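Medium/long-chain acyl-CoA thioesterase YigI (Shewanella oneidensis, PDB 3E8P) probably hydrolyses medium- and long-chain fatty acyl-CoA thioesters to free fatty acid and CoA, as a hot-dog-fold thioesterase. Local coordinates at residues N137-C142 / T158-V163; V72-L77 / M113-L118. All coordinates share one frame; numbering follows the deposited sequence.

Contact 1: residues N137-C142 / T158-V163; sequences NRVSVC and TGTYMV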
loop_
_atom_site.group_PDB
_atom_site.type_symbol
_atom_site.label_atom_id
_atom_site.label_comp_id
_atom_site.label_asym_id
_atom_site.label_seq_id
_atom_site.Cartn_x
_atom_site.Cartn_y
_atom_site.Cartn_z
ATOM N N ASN A 137 -15.630 -9.770 -10.915
ATOM C CA ASN A 137 -15.548 -10.577 -12.124
ATOM C C ASN A 137 -14.250 -10.296 -12.870
ATOM O O ASN A 137 -13.863 -11.050 -13.758
ATOM C CB ASN A 137 -16.739 -10.316 -13.053
ATOM C CG ASN A 137 -16.805 -11.310 -14.207
ATOM O OD1 ASN A 137 -16.932 -12.517 -13.999
ATOM N ND2 ASN A 137 -16.708 -10.805 -15.427
ATOM N N ARG A 138 -13.578 -9.204 -12.526
ATOM C CA ARG A 138 -12.315 -8.902 -13.187
ATOM C C ARG A 138 -11.200 -8.539 -12.207
ATOM O O ARG A 138 -10.031 -8.756 -12.495
ATOM C CB ARG A 138 -12.491 -7.796 -14.238
ATOM C CG ARG A 138 -12.811 -6.411 -13.713
ATOM C CD ARG A 138 -14.232 -6.299 -13.195
ATOM N NE ARG A 138 -14.321 -6.544 -11.758
ATOM C CZ ARG A 138 -15.408 -6.300 -11.034
ATOM N NH1 ARG A 138 -16.496 -5.811 -11.616
ATOM N NH2 ARG A 138 -15.403 -6.530 -9.730
ATOM N N VAL A 139 -11.568 -8.010 -11.045
ATOM C CA VAL A 139 -10.594 -7.630 -10.025
ATOM C C VAL A 139 -11.083 -7.994 -8.625
ATOM O O VAL A 139 -12.229 -7.704 -8.271
ATOM C CB VAL A 139 -10.310 -6.108 -10.044
ATOM C CG1 VAL A 139 -9.375 -5.738 -8.910
ATOM C CG2 VAL A 139 -9.703 -5.710 -11.360
ATOM N N SER A 140 -10.212 -8.637 -7.845
ATOM C CA SER A 140 -10.523 -9.023 -6.469
ATOM C C SER A 140 -9.429 -8.545 -5.514
ATOM O O SER A 140 -8.244 -8.541 -5.866
ATOM C CB SER A 140 -10.647 -10.545 -6.338
ATOM O OG SER A 140 -11.773 -11.025 -7.041
ATOM N N VAL A 141 -9.832 -8.133 -4.314
ATOM C CA VAL A 141 -8.887 -7.697 -3.297
ATOM C C VAL A 141 -8.930 -8.726 -2.173
ATOM O O VAL A 141 -10.004 -9.182 -1.785
ATOM C CB VAL A 141 -9.232 -6.297 -2.745
ATOM C CG1 VAL A 141 -8.135 -5.832 -1.774
ATOM C CG2 VAL A 141 -9.350 -5.300 -3.892
ATOM N N CYS A 142 -7.759 -9.103 -1.667
ATOM C CA CYS A 142 -7.664 -10.099 -0.606
ATOM C C CYS A 142 -6.758 -9.705 0.552
ATOM O O CYS A 142 -5.882 -8.848 0.415
ATOM C CB CYS A 142 -7.127 -11.413 -1.171
ATOM S SG CYS A 142 -8.039 -12.068 -2.572
ATOM N N THR A 158 -2.169 -7.666 1.898
ATOM C CA THR A 158 -3.399 -7.263 1.226
ATOM C C THR A 158 -3.012 -7.230 -0.248
ATOM O O THR A 158 -2.053 -6.553 -0.625
ATOM C CB THR A 158 -3.885 -5.861 1.671
ATOM O OG1 THR A 158 -4.109 -5.860 3.081
ATOM C CG2 THR A 158 -5.192 -5.483 0.972
ATOM N N GLY A 159 -3.732 -7.980 -1.077
ATOM C CA GLY A 159 -3.428 -7.992 -2.498
ATOM C C GLY A 159 -4.603 -7.715 -3.421
ATOM O O GLY A 159 -5.745 -8.073 -3.129
ATOM N N THR A 160 -4.317 -7.056 -4.538
ATOM C CA THR A 160 -5.323 -6.751 -5.537
ATOM C C THR A 160 -4.966 -7.649 -6.711
ATOM O O THR A 160 -3.858 -7.580 -7.247
ATOM C CB THR A 160 -5.266 -5.277 -5.944
ATOM O OG1 THR A 160 -5.519 -4.456 -4.792
ATOM C CG2 THR A 160 -6.307 -4.982 -6.984
ATOM N N TYR A 161 -5.899 -8.511 -7.097
ATOM C CA TYR A 161 -5.652 -9.455 -8.172
ATOM C C TYR A 161 -6.567 -9.326 -9.374
ATOM O O TYR A 161 -7.728 -8.922 -9.262
ATOM C CB TYR A 161 -5.743 -10.875 -7.620
ATOM C CG TYR A 161 -4.717 -11.160 -6.552
ATOM C CD1 TYR A 161 -3.475 -11.690 -6.882
ATOM C CD2 TYR A 161 -4.970 -10.855 -5.214
ATOM C CE1 TYR A 161 -2.506 -11.908 -5.905
ATOM C CE2 TYR A 161 -4.014 -11.062 -4.236
ATOM C CZ TYR A 161 -2.782 -11.587 -4.586
ATOM O OH TYR A 161 -1.812 -11.763 -3.624
HETATM N N MSE A 162 -6.015 -9.667 -10.529
HETATM C CA MSE A 162 -6.746 -9.646 -11.788
HETATM C C MSE A 162 -7.312 -11.062 -11.929
HETATM O O MSE A 162 -6.560 -12.036 -11.893
HETATM C CB MSE A 162 -5.786 -9.349 -12.949
HETATM C CG MSE A 162 -6.459 -9.099 -14.282
HETATM SE SE MSE A 162 -7.437 -7.427 -14.296
HETATM C CE MSE A 162 -5.951 -6.237 -14.639
ATOM N N VAL A 163 -8.628 -11.180 -12.075
ATOM C CA VAL A 163 -9.252 -12.498 -12.214
ATOM C C VAL A 163 -10.068 -12.636 -13.494
ATOM O O VAL A 163 -10.724 -13.655 -13.727
ATOM C CB VAL A 163 -10.158 -12.807 -11.005
ATOM C CG1 VAL A 163 -9.305 -12.974 -9.749
ATOM C CG2 VAL A 163 -11.163 -11.680 -10.813
#

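Contact 2: residues V72-L77 / M113-L118; sequences VTATVL and MRVDYL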
loop_
_atom_site.group_PDB
_atom_site.type_symbol
_atom_site.label_atom_id
_atom_site.label_comp_id
_atom_site.label_asym_id
_atom_site.label_seq_id
_atom_site.Cartn_x
_atom_site.Cartn_y
_atom_site.Cartn_z
ATOM N N VAL A 72 10.708 -14.148 1.348
ATOM C CA VAL A 72 9.977 -15.402 1.427
ATOM C C VAL A 72 8.586 -15.109 1.946
ATOM O O VAL A 72 7.589 -15.608 1.425
ATOM C CB VAL A 72 10.635 -16.394 2.403
ATOM C CG1 VAL A 72 9.737 -17.610 2.575
ATOM C CG2 VAL A 72 12.014 -16.806 1.892
ATOM N N THR A 73 8.522 -14.298 2.991
ATOM C CA THR A 73 7.234 -13.935 3.571
ATOM C C THR A 73 6.351 -13.292 2.494
ATOM O O THR A 73 5.177 -13.632 2.365
ATOM C CB THR A 73 7.429 -12.971 4.746
ATOM O OG1 THR A 73 8.167 -13.633 5.781
ATOM C CG2 THR A 73 6.100 -12.524 5.290
ATOM N N ALA A 74 6.930 -12.384 1.715
ATOM C CA ALA A 74 6.196 -11.715 0.646
ATOM C C ALA A 74 5.777 -12.710 -0.435
ATOM O O ALA A 74 4.685 -12.606 -0.982
ATOM C CB ALA A 74 7.048 -10.614 0.039
ATOM N N THR A 75 6.641 -13.681 -0.734
ATOM C CA THR A 75 6.336 -14.692 -1.752
ATOM C C THR A 75 5.121 -15.522 -1.335
ATOM O O THR A 75 4.188 -15.720 -2.123
ATOM C CB THR A 75 7.553 -15.645 -1.991
ATOM O OG1 THR A 75 8.641 -14.891 -2.532
ATOM C CG2 THR A 75 7.200 -16.746 -2.978
ATOM N N VAL A 76 5.123 -15.987 -0.087
ATOM C CA VAL A 76 4.013 -16.793 0.428
ATOM C C VAL A 76 2.696 -16.014 0.468
ATOM O O VAL A 76 1.656 -16.511 0.053
ATOM C CB VAL A 76 4.310 -17.315 1.854
ATOM C CG1 VAL A 76 3.115 -18.118 2.380
ATOM C CG2 VAL A 76 5.560 -18.167 1.836
ATOM N N LEU A 77 2.745 -14.783 0.964
ATOM C CA LEU A 77 1.539 -13.972 1.051
ATOM C C LEU A 77 0.920 -13.713 -0.319
ATOM O O LEU A 77 -0.306 -13.721 -0.452
ATOM C CB LEU A 77 1.842 -12.645 1.752
ATOM C CG LEU A 77 2.173 -12.735 3.246
ATOM C CD1 LEU A 77 2.740 -11.407 3.736
ATOM C CD2 LEU A 77 0.928 -13.091 4.019
HETATM N N MSE A 113 0.360 -5.211 -4.163
HETATM C CA MSE A 113 0.362 -5.884 -2.879
HETATM C C MSE A 113 1.083 -5.071 -1.828
HETATM O O MSE A 113 2.102 -4.427 -2.102
HETATM C CB MSE A 113 1.043 -7.255 -2.972
HETATM C CG MSE A 113 1.233 -7.912 -1.604
HETATM SE SE MSE A 113 2.086 -9.666 -1.614
HETATM C CE MSE A 113 3.782 -9.138 -2.390
ATOM N N ARG A 114 0.538 -5.118 -0.619
ATOM C CA ARG A 114 1.129 -4.445 0.519
ATOM C C ARG A 114 1.387 -5.491 1.586
ATOM O O ARG A 114 0.504 -6.270 1.935
ATOM C CB ARG A 114 0.194 -3.384 1.102
ATOM C CG ARG A 114 0.694 -2.838 2.441
ATOM C CD ARG A 114 -0.346 -1.963 3.135
ATOM N NE ARG A 114 0.128 -1.477 4.429
ATOM C CZ ARG A 114 0.661 -0.273 4.648
ATOM N NH1 ARG A 114 0.800 0.603 3.656
ATOM N NH2 ARG A 114 1.058 0.059 5.874
ATOM N N VAL A 115 2.606 -5.516 2.099
ATOM C CA VAL A 115 2.947 -6.448 3.146
ATOM C C VAL A 115 3.294 -5.658 4.395
ATOM O O VAL A 115 4.062 -4.689 4.339
ATOM C CB VAL A 115 4.163 -7.301 2.760
ATOM C CG1 VAL A 115 4.535 -8.216 3.911
ATOM C CG2 VAL A 115 3.857 -8.106 1.512
ATOM N N ASP A 116 2.720 -6.058 5.518
ATOM C CA ASP A 116 3.008 -5.411 6.793
ATOM C C ASP A 116 3.783 -6.434 7.637
ATOM O O ASP A 116 3.247 -7.489 7.992
ATOM C CB ASP A 116 1.700 -4.999 7.488
ATOM C CG ASP A 116 1.060 -3.755 6.851
ATOM O OD1 ASP A 116 1.619 -2.640 6.983
ATOM O OD2 ASP A 116 -0.001 -3.892 6.216
ATOM N N TYR A 117 5.049 -6.128 7.910
ATOM C CA TYR A 117 5.923 -6.987 8.707
ATOM C C TYR A 117 5.701 -6.668 10.176
ATOM O O TYR A 117 6.127 -5.635 10.675
ATOM C CB TYR A 117 7.390 -6.756 8.316
ATOM C CG TYR A 117 7.689 -7.149 6.878
ATOM C CD1 TYR A 117 7.579 -6.231 5.835
ATOM C CD2 TYR A 117 8.025 -8.459 6.556
ATOM C CE1 TYR A 117 7.798 -6.620 4.507
ATOM C CE2 TYR A 117 8.239 -8.851 5.246
ATOM C CZ TYR A 117 8.125 -7.936 4.226
ATOM O OH TYR A 117 8.321 -8.355 2.932
ATOM N N LEU A 118 5.031 -7.573 10.868
ATOM C CA LEU A 118 4.685 -7.369 12.272
ATOM C C LEU A 118 5.809 -7.633 13.268
ATOM O O LEU A 118 5.995 -6.861 14.206
ATOM C CB LEU A 118 3.468 -8.241 12.619
ATOM C CG LEU A 118 2.329 -8.137 11.598
ATOM C CD1 LEU A 118 1.287 -9.201 11.859
ATOM C CD2 LEU A 118 1.723 -6.738 11.665
#

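Contact 1: residues N137-C142 / T158-V163
C142 and Y161 meet in a sulfur-aromatic contact on the side of the hairpin that faces helix 70-90: SG of C142 lies 5.3 Å from the ring centroid, oblique to it at 61° off the normal. SG, turned beside the backbone N of C142 (chi1 -54°), comes 4.2 Å from CD2 of Y161. The two are not a bridge pair: C142 faces G159, and the Y161 ring lies over G159, CE2 of Y161 being 3.6 Å from CA of G159 on the side where a CB would sit. The strands 139-142 and 158-162 that carry these groups are antiparallel at 165°, their axes 4.6 Å apart. S140 pairs with Y161 and C142 with G159 as hydrogen-bonded pairs, and Y161 N to S140 O is a short bond of 2.6 Å. Beyond the strand end, V163 N reaches R138 O from above the carbonyl plane, and SE of M162 packs 3.4 Å from that same oxygen. The other face carries V139, V141, T160 and M162: the V139 and T160 side chains cross obliquely, with CG1 of V139 3.7 Å from CG2 of T160, while V141 and T160 lie side by side. V139 also meets V139 of the second subunit. The faces thus differ in partner more than in chemistry: each mixes apolar groups with a hydroxyl bonded outside the contact, Y161 OH to D78 of the hot-dog fold's central helix, T160 OG1 to D112 of that subunit.

Contact 2: residues V72-L77 / M113-L118
T73 opens the contact, its CB 4.2 Å from CE2 of Y117 and oblique to the ring. One residue on, A74 meets three side chains from the strand: its CB lies 3.9 Å from OH of Y117, 4.3 Å from CG2 of V115 and 4.3 Å from CE of M113. M113, a selenomethionine, is extended through chi2 and turns at chi3 (61°), which brings its CE to 3.9 Å from A74 O. L77 crosses V115 obliquely, its CD1 3.7 Å from CG1 of V115. V115 CG1 also sits 3.6 Å above one face of the Y117 ring, offset toward its rim, while Y117 OH is hydrogen-bonded to G70 O at the start of the helix. The segment axes approach to 9.6 Å at 131°, with no hydrogen bond between the segments. R114 and D116 point from the strand's other face, where R114 grips the carboxylate side-on through NE and NH2, and R114 NH1 makes a salt bridge to D112 of the third subunit. This part of the helix therefore meets the strand through van der Waals contact, mostly apolar, and L77 goes on to strands 139-148 and 153-162, with charge kept to the strand side turned to other subunits.

How the contacts relate
Both contacts are largely buried, and both involve the sheet that wraps helix 70-90 in the hot-dog fold, with centres 16 Å apart. Contact 1 joins two strands within the sheet through backbone hydrogen bonds; contact 2 joins the helix to the sheet through apolar side chains and buries less than half as much area, 240 against 523 Å². They meet where strands 153-162 and 109-117 run as neighbours: T158 O lies 3.0 Å from R114 N, a probable hydrogen bond. The helix-facing side is mainly apolar in contact 2, whereas in contact 1 it also holds the hydroxyls of S140 and Y161. The opposite sides enter subunit interfaces, and strand 109-117, outermost within the chain, continues the sheet into the fourth subunit.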